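Local coordinates for protein carboxylesterase (Ferroplasma acidiphilum, PDB 3WJ2) that hydrolyses carboxylic esters as an alpha/beta-hydrolase-fold carboxylesterase, and possibly also acts on sterol esters and triacylglycerols, at residues D10-L14 with D286-D291; D236-L240 with K263-V269; L80-G84 with Y95-C99; A163-K168 with P227-P231. All blocks are in the same frame, centred on the assembly; numbering follows the deposited sequence.

Interaction 1 (D10-L14 with D286-D291); sequences DFNSL and DFEVSD
The ring of Phe11 is wedged between Asp286 and Ser290. Its CE1 lies 3.4 Å from Asp286 OD2, while CB of Asp286 sits at the ring's edge, in its plane; the ring and carboxylate planes are 53° apart. CZ of Phe11 lies 3.8 Å from Ser290 CB. From the opposite direction to Asp286 comes Leu14, whose CD1 reaches 3.4 Å from Asp286 OD2 and 4.1 Å from Val289 CG2. An alanine in place of Phe11 would probably leave Asp286 CB and Ser290 CB without their shared neighbour and open a gap beside Met279 and Ile280, which the ring also touches. No direct hydrogen bond crosses the contact; the polar link runs through two waters. Both donate to Asp10 OD2, one at 2.6 Å that accepts from Asp291 N, the other accepting from Ser290 OG. Asp10 OD1 pairs with Arg265 of the second subunit. Behind this layer, Asp286 O accepts from Val289 N (2.9 Å) and from Ser290 N, which curls the 286-291 loop. CG of Asp286 anti to the carbonyl carbon (chi1 -64°) turns the carboxylate toward Phe11. Ser290 OG accepts from Ala293 N, the side-chain bond of a serine N-cap opening helix 291-303.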
loop_
_atom_site.group_PDB
_atom_site.type_symbol
_atom_site.label_atom_id
_atom_site.label_comp_id
_atom_site.label_asym_id
_atom_site.label_seq_id
_atom_site.Cartn_x
_atom_site.Cartn_y
_atom_site.Cartn_z
ATOM N N ASP B 10 -6.261 -15.184 -15.705
ATOM C CA ASP B 10 -6.430 -16.616 -15.489
ATOM C C ASP B 10 -7.374 -16.977 -14.349
ATOM O O ASP B 10 -8.003 -18.071 -14.373
ATOM C CB ASP B 10 -5.109 -17.373 -15.311
ATOM C CG ASP B 10 -4.236 -17.364 -16.526
ATOM O OD1 ASP B 10 -4.695 -17.103 -17.662
ATOM O OD2 ASP B 10 -3.054 -17.708 -16.384
ATOM N N PHE B 11 -7.554 -16.129 -13.351
ATOM C CA PHE B 11 -8.479 -16.463 -12.240
ATOM C C PHE B 11 -9.932 -15.998 -12.464
ATOM O O PHE B 11 -10.736 -16.155 -11.571
ATOM C CB PHE B 11 -7.974 -15.832 -10.917
ATOM C CG PHE B 11 -6.618 -16.368 -10.538
ATOM C CD1 PHE B 11 -6.485 -17.707 -10.173
ATOM C CD2 PHE B 11 -5.501 -15.514 -10.504
ATOM C CE1 PHE B 11 -5.218 -18.274 -9.806
ATOM C CE2 PHE B 11 -4.196 -16.058 -10.170
ATOM C CZ PHE B 11 -4.088 -17.425 -9.797
ATOM N N ASN B 12 -10.231 -15.381 -13.623
ATOM C CA ASN B 12 -11.577 -14.798 -13.762
ATOM C C ASN B 12 -12.645 -15.912 -13.630
ATOM O O ASN B 12 -13.654 -15.659 -12.900
ATOM C CB ASN B 12 -11.698 -14.027 -15.082
ATOM C CG ASN B 12 -10.899 -12.690 -15.044
ATOM O OD1 ASN B 12 -10.463 -12.242 -13.969
ATOM N ND2 ASN B 12 -10.722 -12.067 -16.215
ATOM N N SER B 13 -12.460 -17.063 -14.272
ATOM C CA SER B 13 -13.389 -18.182 -14.075
ATOM C C SER B 13 -13.625 -18.601 -12.652
ATOM O O SER B 13 -14.771 -18.800 -12.254
ATOM C CB SER B 13 -12.945 -19.396 -14.848
ATOM O OG SER B 13 -13.009 -19.062 -16.221
ATOM N N LEU B 14 -12.536 -18.716 -11.860
ATOM C CA LEU B 14 -12.690 -19.131 -10.429
ATOM C C LEU B 14 -13.415 -18.089 -9.610
ATOM O O LEU B 14 -14.221 -18.443 -8.719
ATOM C CB LEU B 14 -11.267 -19.428 -9.775
ATOM C CG LEU B 14 -10.734 -20.788 -10.086
ATOM C CD1 LEU B 14 -9.179 -20.805 -9.666
ATOM C CD2 LEU B 14 -11.533 -21.891 -9.309
ATOM N N ASP B 286 -4.142 -23.859 -7.670
ATOM C CA ASP B 286 -4.654 -23.488 -9.035
ATOM C C ASP B 286 -3.628 -23.645 -10.136
ATOM O O ASP B 286 -3.774 -23.052 -11.208
ATOM C CB ASP B 286 -5.109 -22.049 -8.985
ATOM C CG ASP B 286 -6.252 -21.824 -8.073
ATOM O OD1 ASP B 286 -7.012 -22.743 -7.706
ATOM O OD2 ASP B 286 -6.432 -20.604 -7.650
ATOM N N PHE B 287 -2.565 -24.417 -9.946
ATOM C CA PHE B 287 -1.501 -24.526 -10.876
ATOM C C PHE B 287 -1.916 -25.041 -12.289
ATOM O O PHE B 287 -1.145 -24.868 -13.219
ATOM C CB PHE B 287 -0.326 -25.400 -10.388
ATOM C CG PHE B 287 -0.672 -26.887 -10.381
ATOM C CD1 PHE B 287 -0.089 -27.727 -11.337
ATOM C CD2 PHE B 287 -1.591 -27.381 -9.456
ATOM C CE1 PHE B 287 -0.462 -29.127 -11.279
ATOM C CE2 PHE B 287 -2.007 -28.739 -9.399
ATOM C CZ PHE B 287 -1.397 -29.607 -10.319
ATOM N N GLU B 288 -3.089 -25.648 -12.333
ATOM C CA GLU B 288 -3.490 -26.147 -13.670
ATOM C C GLU B 288 -4.222 -25.067 -14.428
ATOM O O GLU B 288 -4.578 -25.281 -15.610
ATOM C CB GLU B 288 -4.388 -27.384 -13.462
ATOM C CG GLU B 288 -3.635 -28.540 -12.890
ATOM C CD GLU B 288 -4.556 -29.573 -12.190
ATOM O OE1 GLU B 288 -5.478 -29.172 -11.415
ATOM O OE2 GLU B 288 -4.343 -30.793 -12.364
ATOM N N VAL B 289 -4.568 -23.965 -13.817
ATOM C CA VAL B 289 -5.351 -22.988 -14.565
ATOM C C VAL B 289 -4.661 -21.685 -14.740
ATOM O O VAL B 289 -5.083 -20.878 -15.564
ATOM C CB VAL B 289 -6.728 -22.809 -13.954
ATOM C CG1 VAL B 289 -7.564 -24.189 -14.039
ATOM C CG2 VAL B 289 -6.661 -22.318 -12.597
ATOM N N SER B 290 -3.611 -21.444 -13.939
ATOM C CA SER B 290 -2.788 -20.248 -14.112
ATOM C C SER B 290 -1.311 -20.562 -14.269
ATOM O O SER B 290 -0.733 -21.213 -13.399
ATOM C CB SER B 290 -2.996 -19.337 -12.869
ATOM O OG SER B 290 -1.907 -18.360 -12.779
ATOM N N ASP B 291 -0.706 -20.179 -15.414
ATOM C CA ASP B 291 0.633 -20.462 -15.692
ATOM C C ASP B 291 1.519 -19.682 -14.675
ATOM O O ASP B 291 2.610 -20.163 -14.321
ATOM C CB ASP B 291 1.053 -20.119 -17.140
ATOM C CG ASP B 291 2.422 -20.708 -17.457
ATOM O OD1 ASP B 291 2.577 -21.969 -17.410
ATOM O OD2 ASP B 291 3.382 -19.940 -17.676
HETATM O O HOH W 1 -1.116 -16.705 -15.166
HETATM O O HOH W 2 -1.963 -19.335 -18.048
#

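Interaction 2 (D236-L240 with K263-V269); sequences DFSNL and KLREAGV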
loop_
_atom_site.group_PDB
_atom_site.type_symbol
_atom_site.label_atom_id
_atom_site.label_comp_id
_atom_site.label_asym_id
_atom_site.label_seq_id
_atom_site.Cartn_x
_atom_site.Cartn_y
_atom_site.Cartn_z
ATOM N N ASP B 236 8.678 -15.118 20.492
ATOM C CA ASP B 236 10.048 -15.369 20.146
ATOM C C ASP B 236 10.055 -16.221 18.861
ATOM O O ASP B 236 9.401 -17.287 18.840
ATOM C CB ASP B 236 10.707 -16.178 21.274
ATOM C CG ASP B 236 12.147 -16.596 20.962
ATOM O OD1 ASP B 236 12.737 -16.039 20.051
ATOM O OD2 ASP B 236 12.747 -17.416 21.720
ATOM N N PHE B 237 10.749 -15.738 17.823
ATOM C CA PHE B 237 10.935 -16.522 16.594
ATOM C C PHE B 237 12.310 -17.108 16.390
ATOM O O PHE B 237 12.594 -17.645 15.319
ATOM C CB PHE B 237 10.443 -15.662 15.443
ATOM C CG PHE B 237 9.002 -15.303 15.596
ATOM C CD1 PHE B 237 7.988 -16.271 15.277
ATOM C CD2 PHE B 237 8.622 -14.073 16.006
ATOM C CE1 PHE B 237 6.641 -15.935 15.448
ATOM C CE2 PHE B 237 7.349 -13.704 16.186
ATOM C CZ PHE B 237 6.276 -14.646 15.873
ATOM N N SER B 238 13.190 -17.075 17.427
ATOM C CA SER B 238 14.500 -17.665 17.330
ATOM C C SER B 238 14.506 -19.130 17.103
ATOM O O SER B 238 13.634 -19.859 17.648
ATOM C CB SER B 238 15.232 -17.469 18.712
ATOM O OG SER B 238 15.161 -16.125 19.055
ATOM N N ASN B 239 15.518 -19.602 16.381
ATOM C CA ASN B 239 15.849 -20.966 16.334
ATOM C C ASN B 239 14.750 -21.807 15.679
ATOM O O ASN B 239 14.710 -23.026 15.840
ATOM C CB ASN B 239 16.152 -21.496 17.733
ATOM C CG ASN B 239 17.364 -20.747 18.333
ATOM O OD1 ASN B 239 18.368 -20.590 17.627
ATOM N ND2 ASN B 239 17.247 -20.234 19.559
ATOM N N LEU B 240 13.986 -21.139 14.833
ATOM C CA LEU B 240 13.047 -21.892 13.924
ATOM C C LEU B 240 13.755 -22.373 12.648
ATOM O O LEU B 240 14.808 -21.820 12.246
ATOM C CB LEU B 240 11.907 -20.956 13.551
ATOM C CG LEU B 240 10.971 -20.669 14.706
ATOM C CD1 LEU B 240 9.899 -19.673 14.432
ATOM C CD2 LEU B 240 10.313 -22.010 15.291
ATOM N N LYS B 263 9.422 -11.002 10.746
ATOM C CA LYS B 263 9.741 -11.413 12.150
ATOM C C LYS B 263 10.759 -12.513 12.202
ATOM O O LYS B 263 11.601 -12.595 13.094
ATOM C CB LYS B 263 8.473 -11.824 12.930
ATOM C CG LYS B 263 7.424 -10.679 13.096
ATOM C CD LYS B 263 8.131 -9.610 13.924
ATOM C CE LYS B 263 8.167 -10.107 15.430
ATOM N NZ LYS B 263 8.989 -9.064 16.270
ATOM N N LEU B 264 10.658 -13.512 11.299
ATOM C CA LEU B 264 11.613 -14.564 11.216
ATOM C C LEU B 264 13.025 -13.979 10.978
ATOM O O LEU B 264 13.951 -14.380 11.640
ATOM C CB LEU B 264 11.318 -15.640 10.083
ATOM C CG LEU B 264 10.049 -16.409 10.433
ATOM C CD1 LEU B 264 9.774 -17.438 9.280
ATOM C CD2 LEU B 264 10.115 -17.249 11.695
ATOM N N ARG B 265 13.163 -13.075 9.989
ATOM C CA ARG B 265 14.506 -12.507 9.631
ATOM C C ARG B 265 15.014 -11.626 10.803
ATOM O O ARG B 265 16.214 -11.724 11.030
ATOM C CB ARG B 265 14.363 -11.657 8.351
ATOM C CG ARG B 265 14.078 -12.536 7.061
ATOM C CD ARG B 265 15.218 -13.499 6.796
ATOM N NE ARG B 265 16.490 -12.757 6.662
ATOM C CZ ARG B 265 17.565 -13.004 7.374
ATOM N NH1 ARG B 265 17.578 -13.941 8.316
ATOM N NH2 ARG B 265 18.699 -12.273 7.153
ATOM N N GLU B 266 14.113 -10.900 11.437
ATOM C CA GLU B 266 14.520 -10.121 12.680
ATOM C C GLU B 266 15.113 -11.012 13.755
ATOM O O GLU B 266 16.023 -10.531 14.553
ATOM C CB GLU B 266 13.314 -9.396 13.205
ATOM C CG GLU B 266 13.534 -8.556 14.493
ATOM C CD GLU B 266 12.202 -8.013 14.927
ATOM O OE1 GLU B 266 11.366 -8.852 15.356
ATOM O OE2 GLU B 266 11.967 -6.769 14.810
ATOM N N ALA B 267 14.685 -12.279 13.887
ATOM C CA ALA B 267 15.224 -13.273 14.887
ATOM C C ALA B 267 16.388 -14.084 14.393
ATOM O O ALA B 267 16.881 -15.027 15.023
ATOM C CB ALA B 267 14.027 -14.194 15.284
ATOM N N GLY B 268 16.852 -13.771 13.161
ATOM C CA GLY B 268 17.930 -14.422 12.539
ATOM C C GLY B 268 17.754 -15.799 11.940
ATOM O O GLY B 268 18.705 -16.576 11.819
ATOM N N VAL B 269 16.482 -16.102 11.611
ATOM C CA VAL B 269 16.152 -17.385 10.958
ATOM C C VAL B 269 16.259 -17.125 9.425
ATOM O O VAL B 269 15.778 -16.079 9.012
ATOM C CB VAL B 269 14.719 -17.699 11.290
ATOM C CG1 VAL B 269 14.204 -18.958 10.559
ATOM C CG2 VAL B 269 14.604 -17.953 12.886
HETATM O O HOH W 3 17.020 -14.262 17.705
HETATM O O HOH W 4 17.550 -17.700 15.438
#
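A Schellman motif closes helix 254-266 at Gly268, and its flanking residues Ala267 and Val269 pack against the type II beta turn from Phe237 to Leu240. Val269 makes the closest approach to the turn: CG2 is 3.2 Å from Phe237 O, a buried carbonyl oxygen with no polar partner in the model, and CG1 lies 3.4 Å from Leu240 O. Ala267 CB rests 3.6 Å from Phe237 C. Leu240 CD1 meets Leu264 CD2 at 3.7 Å, the side chains nearly perpendicular. Lys263 bends twice (chi2 -63°, chi3 -76°), which brings its CE to 3.8 Å from Phe237 CE2; its NZ forms a salt bridge to Glu266 OE1 (2.6 Å), using that oxygen's syn lone pair. An alanine at Lys263 would probably leave Glu266 without its mate and the CE2 side of the Phe237 ring less well covered. Two waters bridge the segments; both donate to Ala267 O, one also to Ser238 OG, while the other accepts from Asn239 N. Ser238 N bonds to Asp236 OD1 at 2.9 Å, an Asx turn overlapping the start of the beta turn; Ser238 OG donates to the same oxygen. Thus the loop before strand 243-248 packs on the C-terminal end of helix 254-266, within the alpha/beta hydrolase fold.

Interaction 3 (L80-G84 with Y95-C99); sequences LYYHG and YDNYC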
loop_
_atom_site.group_PDB
_atom_site.type_symbol
_atom_site.label_atom_id
_atom_site.label_comp_id
_atom_site.label_asym_id
_atom_site.label_seq_id
_atom_site.Cartn_x
_atom_site.Cartn_y
_atom_site.Cartn_z
ATOM N N LEU B 80 6.956 -33.477 4.531
ATOM C CA LEU B 80 5.608 -33.837 4.988
ATOM C C LEU B 80 4.715 -32.670 4.567
ATOM O O LEU B 80 5.019 -31.520 4.934
ATOM C CB LEU B 80 5.569 -34.066 6.482
ATOM C CG LEU B 80 6.736 -34.935 6.973
ATOM C CD1 LEU B 80 6.471 -35.145 8.497
ATOM C CD2 LEU B 80 6.872 -36.205 6.212
ATOM N N TYR B 81 3.639 -32.965 3.847
ATOM C CA TYR B 81 2.766 -31.911 3.269
ATOM C C TYR B 81 1.450 -31.968 3.964
ATOM O O TYR B 81 0.768 -33.027 4.027
ATOM C CB TYR B 81 2.576 -32.131 1.736
ATOM C CG TYR B 81 2.022 -30.843 1.164
ATOM C CD1 TYR B 81 2.943 -29.843 0.774
ATOM C CD2 TYR B 81 0.643 -30.645 1.107
ATOM C CE1 TYR B 81 2.461 -28.610 0.283
ATOM C CE2 TYR B 81 0.154 -29.346 0.664
ATOM C CZ TYR B 81 1.094 -28.377 0.310
ATOM O OH TYR B 81 0.635 -27.135 -0.087
ATOM N N TYR B 82 0.983 -30.828 4.471
ATOM C CA TYR B 82 -0.319 -30.740 5.100
ATOM C C TYR B 82 -1.232 -29.847 4.278
ATOM O O TYR B 82 -1.030 -28.649 4.056
ATOM C CB TYR B 82 -0.240 -30.141 6.582
ATOM C CG TYR B 82 0.749 -30.962 7.426
ATOM C CD1 TYR B 82 0.327 -32.062 8.087
ATOM C CD2 TYR B 82 2.155 -30.604 7.454
ATOM C CE1 TYR B 82 1.236 -32.898 8.756
ATOM C CE2 TYR B 82 3.044 -31.417 8.152
ATOM C CZ TYR B 82 2.546 -32.513 8.836
ATOM O OH TYR B 82 3.392 -33.387 9.495
ATOM N N HIS B 83 -2.292 -30.469 3.727
ATOM C CA HIS B 83 -3.107 -29.735 2.726
ATOM C C HIS B 83 -3.899 -28.599 3.367
ATOM O O HIS B 83 -4.089 -28.515 4.621
ATOM C CB HIS B 83 -4.190 -30.762 2.154
ATOM C CG HIS B 83 -5.219 -31.236 3.154
ATOM N ND1 HIS B 83 -6.381 -30.548 3.447
ATOM C CD2 HIS B 83 -5.264 -32.366 3.885
ATOM C CE1 HIS B 83 -7.049 -31.225 4.356
ATOM N NE2 HIS B 83 -6.380 -32.325 4.638
ATOM N N GLY B 84 -4.358 -27.699 2.533
ATOM C CA GLY B 84 -5.277 -26.583 2.929
ATOM C C GLY B 84 -6.750 -26.944 2.936
ATOM O O GLY B 84 -7.089 -28.114 2.684
ATOM N N TYR B 95 -6.128 -33.286 -3.100
ATOM C CA TYR B 95 -4.799 -32.768 -3.302
ATOM C C TYR B 95 -3.942 -33.636 -4.179
ATOM O O TYR B 95 -2.806 -33.296 -4.353
ATOM C CB TYR B 95 -4.082 -32.525 -1.851
ATOM C CG TYR B 95 -4.480 -31.101 -1.394
ATOM C CD1 TYR B 95 -5.771 -30.812 -1.018
ATOM C CD2 TYR B 95 -3.474 -30.083 -1.356
ATOM C CE1 TYR B 95 -6.152 -29.436 -0.618
ATOM C CE2 TYR B 95 -3.868 -28.816 -0.949
ATOM C CZ TYR B 95 -5.143 -28.497 -0.640
ATOM O OH TYR B 95 -5.489 -27.222 -0.281
ATOM N N ASP B 96 -4.436 -34.760 -4.709
ATOM C CA ASP B 96 -3.506 -35.644 -5.305
ATOM C C ASP B 96 -2.802 -35.088 -6.583
ATOM O O ASP B 96 -1.590 -35.292 -6.775
ATOM C CB ASP B 96 -4.367 -36.921 -5.646
ATOM C CG ASP B 96 -3.492 -38.108 -6.101
ATOM O OD1 ASP B 96 -2.803 -38.771 -5.278
ATOM O OD2 ASP B 96 -3.452 -38.267 -7.370
ATOM N N ASN B 97 -3.529 -34.368 -7.446
ATOM C CA ASN B 97 -2.917 -33.812 -8.666
ATOM C C ASN B 97 -1.759 -32.820 -8.205
ATOM O O ASN B 97 -0.665 -32.911 -8.743
ATOM C CB ASN B 97 -3.874 -33.014 -9.531
ATOM C CG ASN B 97 -4.722 -33.927 -10.450
ATOM O OD1 ASN B 97 -4.788 -35.157 -10.214
ATOM N ND2 ASN B 97 -5.338 -33.345 -11.438
ATOM N N TYR B 98 -2.063 -32.020 -7.178
ATOM C CA TYR B 98 -1.084 -31.032 -6.738
ATOM C C TYR B 98 0.158 -31.686 -6.083
ATOM O O TYR B 98 1.299 -31.351 -6.371
ATOM C CB TYR B 98 -1.788 -30.107 -5.773
ATOM C CG TYR B 98 -0.848 -29.123 -5.038
ATOM C CD1 TYR B 98 -0.466 -27.929 -5.640
ATOM C CD2 TYR B 98 -0.639 -29.393 -3.712
ATOM C CE1 TYR B 98 0.419 -27.056 -4.892
ATOM C CE2 TYR B 98 0.160 -28.555 -2.990
ATOM C CZ TYR B 98 0.583 -27.424 -3.573
ATOM O OH TYR B 98 1.344 -26.480 -2.876
ATOM N N CYS B 99 -0.054 -32.687 -5.205
ATOM C CA CYS B 99 1.051 -33.372 -4.601
ATOM C C CYS B 99 1.951 -34.113 -5.579
ATOM O O CYS B 99 3.133 -34.116 -5.477
ATOM C CB CYS B 99 0.564 -34.282 -3.491
ATOM S SG CYS B 99 0.116 -33.271 -1.999
#
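Tyr81 leaves strand 78-82 toward helix 96-106, its CG anti to the backbone N (chi1 -164°), and can be traced from CB outward. CB points toward the helix; the first ring atom with a partner there is CD2, 4.1 Å from Cys99 SG, a sulfur-aromatic contact that is oblique to the ring. Next along, CE2 has Tyr95 CD2 at 4.2 Å and lies in the plane of the Tyr98 ring, at its edge. CZ takes the closest carbon contact, 3.4 Å to Tyr98 CE2. The two tyrosines form an offset edge-to-face pair, with the edge of Tyr98 toward the face of Tyr81 and the planes at 66°. At the tip, Tyr98 OH donates to Tyr81 OH over 3.0 Å, and Tyr81 OH is also bonded to Asp155 OD1.

A second aromatic group lies beside it. One face of the Tyr95 ring is covered by His83 CB, 3.4 Å from the ring centroid and only 4° off its normal, a CH-pi contact. His83 ND1 donates to Gly84 O (2.6 Å, almost straight), which fixes the imidazole. Tyr95 OH takes a weak, bent bond from Gly84 N at 3.1 Å, but its stronger partner is Asp155 OD2.

The contact joins strand and helix of the beta-alpha-beta unit 78-82, 96-106, 109-113. His83 and Gly84 begin an HGGG sequence that in relatives shapes the oxyanion hole, and Asp155 belongs to a probable nucleophile elbow. Two tyrosine hydroxyls grip separate oxygens of the Asp155 carboxylate, and Tyr98, as a second-shell donor, would probably polarise the hydroxyl of Tyr81.

Interaction 4 (A163-K168 with P227-P231); sequences AALCLK and PYFSP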
loop_
_atom_site.group_PDB
_atom_site.type_symbol
_atom_site.label_atom_id
_atom_site.label_comp_id
_atom_site.label_asym_id
_atom_site.label_seq_id
_atom_site.Cartn_x
_atom_site.Cartn_y
_atom_site.Cartn_z
ATOM N N ALA B 163 3.774 -24.123 10.206
ATOM C CA ALA B 163 4.497 -23.041 10.924
ATOM C C ALA B 163 4.317 -23.370 12.399
ATOM O O ALA B 163 5.296 -23.220 13.158
ATOM C CB ALA B 163 3.872 -21.715 10.624
ATOM N N ALA B 164 3.139 -23.740 12.866
ATOM C CA ALA B 164 2.887 -23.942 14.309
ATOM C C ALA B 164 3.651 -25.115 14.872
ATOM O O ALA B 164 4.148 -25.036 15.998
ATOM C CB ALA B 164 1.421 -24.130 14.495
ATOM N N LEU B 165 3.774 -26.195 14.099
ATOM C CA LEU B 165 4.440 -27.377 14.661
ATOM C C LEU B 165 5.916 -26.998 14.857
ATOM O O LEU B 165 6.517 -27.478 15.840
ATOM C CB LEU B 165 4.232 -28.668 13.826
ATOM C CG LEU B 165 5.027 -28.761 12.527
ATOM C CD1 LEU B 165 6.345 -29.447 12.786
ATOM C CD2 LEU B 165 4.227 -29.694 11.579
ATOM N N CYS B 166 6.498 -26.144 13.985
ATOM C CA CYS B 166 7.914 -25.736 14.131
ATOM C C CYS B 166 8.068 -24.979 15.425
ATOM O O CYS B 166 9.045 -25.236 16.149
ATOM C CB CYS B 166 8.384 -24.878 12.992
ATOM S SG CYS B 166 8.512 -25.921 11.457
ATOM N N LEU B 167 7.119 -24.123 15.738
ATOM C CA LEU B 167 7.203 -23.345 16.999
ATOM C C LEU B 167 7.192 -24.311 18.185
ATOM O O LEU B 167 7.939 -24.137 19.169
ATOM C CB LEU B 167 5.962 -22.459 17.159
ATOM C CG LEU B 167 6.074 -21.158 16.424
ATOM C CD1 LEU B 167 4.757 -20.439 16.484
ATOM C CD2 LEU B 167 7.197 -20.164 17.151
ATOM N N LYS B 168 6.353 -25.345 18.150
ATOM C CA LYS B 168 6.323 -26.277 19.317
ATOM C C LYS B 168 7.610 -27.121 19.397
ATOM O O LYS B 168 8.124 -27.429 20.536
ATOM C CB LYS B 168 5.063 -27.182 19.223
ATOM C CG LYS B 168 5.005 -28.133 20.460
ATOM C CD LYS B 168 3.709 -28.908 20.596
ATOM C CE LYS B 168 3.970 -30.085 21.658
ATOM N NZ LYS B 168 2.517 -30.620 21.894
ATOM N N PRO B 227 -0.152 -19.577 20.620
ATOM C CA PRO B 227 0.722 -19.493 19.452
ATOM C C PRO B 227 0.609 -20.708 18.569
ATOM O O PRO B 227 1.034 -20.614 17.428
ATOM C CB PRO B 227 2.123 -19.467 20.028
ATOM C CG PRO B 227 1.975 -19.071 21.469
ATOM C CD PRO B 227 0.671 -19.622 21.878
ATOM N N TYR B 228 0.128 -21.831 19.073
ATOM C CA TYR B 228 0.006 -23.028 18.165
ATOM C C TYR B 228 -1.258 -22.979 17.359
ATOM O O TYR B 228 -1.425 -23.781 16.411
ATOM C CB TYR B 228 0.034 -24.321 19.010
ATOM C CG TYR B 228 1.381 -24.464 19.819
ATOM C CD1 TYR B 228 2.541 -23.721 19.459
ATOM C CD2 TYR B 228 1.445 -25.280 20.977
ATOM C CE1 TYR B 228 3.730 -23.818 20.196
ATOM C CE2 TYR B 228 2.644 -25.406 21.657
ATOM C CZ TYR B 228 3.753 -24.695 21.296
ATOM O OH TYR B 228 4.875 -24.810 22.095
ATOM N N PHE B 229 -2.179 -22.056 17.678
ATOM C CA PHE B 229 -3.338 -21.775 16.832
ATOM C C PHE B 229 -2.957 -20.627 15.893
ATOM O O PHE B 229 -3.239 -20.655 14.704
ATOM C CB PHE B 229 -4.601 -21.307 17.659
ATOM C CG PHE B 229 -5.854 -21.083 16.818
ATOM C CD1 PHE B 229 -6.888 -21.973 16.887
ATOM C CD2 PHE B 229 -5.935 -20.052 15.813
ATOM C CE1 PHE B 229 -8.105 -21.790 16.128
ATOM C CE2 PHE B 229 -7.128 -19.876 15.054
ATOM C CZ PHE B 229 -8.219 -20.793 15.206
ATOM N N SER B 230 -2.299 -19.578 16.436
ATOM C CA SER B 230 -1.923 -18.397 15.642
ATOM C C SER B 230 -0.451 -18.115 15.909
ATOM O O SER B 230 -0.083 -17.457 16.933
ATOM C CB SER B 230 -2.715 -17.067 15.983
ATOM O OG SER B 230 -4.150 -17.170 15.656
ATOM N N PRO B 231 0.485 -18.539 15.091
ATOM C CA PRO B 231 1.919 -18.377 15.305
ATOM C C PRO B 231 2.335 -16.918 15.495
ATOM O O PRO B 231 3.375 -16.661 16.106
ATOM C CB PRO B 231 2.545 -18.953 13.988
ATOM C CG PRO B 231 1.567 -20.101 13.698
ATOM C CD PRO B 231 0.164 -19.505 14.014
#
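Ala164 O and Lys168 N, joined by a helix hydrogen bond of 3.1 Å, both lie against the ring of Tyr228. CE1 of that ring is 3.7 Å from Lys168 N and CD1 is 4.0 Å from Ala164 O, so the tyrosine borders a turn of helix backbone without bonding to it. Lys168 CB covers one face, displaced toward the rim: it stands 3.9 Å from the ring centroid and 25° off the normal, a CH-pi contact. A chi1 of -178° carries the lysine chain away from its own backbone N; extended beyond CG, it runs on past the ring, crossing it at about a right angle, and its ammonium makes a cation-pi contact with Tyr131. Leu167 CB meets the same ring at its edge, near the plane, 4.0 Å from CE1.

No hydrogen bond joins the two segments. Ala164 CB sits 3.4 Å from Tyr228 O, where its small methyl lets the helix come close to the loop. Further along, Leu167 CD1 touches Pro231 CB at 3.7 Å, the two side chains set crosswise, and Ala163 CB and Ala164 CB approach the CG of the same proline.

Tyr228 OH is hydrogen-bonded to Asp171, about one turn beyond Lys168 in helix 157-172. Phe127 of helix 125-139 packs beside Ala164, Lys168 and Tyr228, Tyr260 of helix 254-266 touches Ala163, Leu167 and Pro231, and Ala163 also meets strand 180-183.

How the interactions relate
Interaction 3 lies deepest, its centre about 8 Å from that of the chain, and its touching residues are mostly buried; it joins strand to helix through tyrosine hydroxyls and aromatic faces. The other three are partly buried and none has a direct hydrogen bond across it: interactions 1 and 2 close with bridging waters and touch the second subunit, whereas interaction 4 relies on apolar and CH-pi packing. Interactions 2 and 4 share one wall, Leu240 resting on Leu167 of helix 157-172 and Phe237 on Pro231. Interaction 1 meets interaction 3 at helix 96-106, where Phe287 packs on Tyr98 and Glu288 probably bonds Asn97. Interactions 1 and 4 lie on opposite sides of the chain's centre.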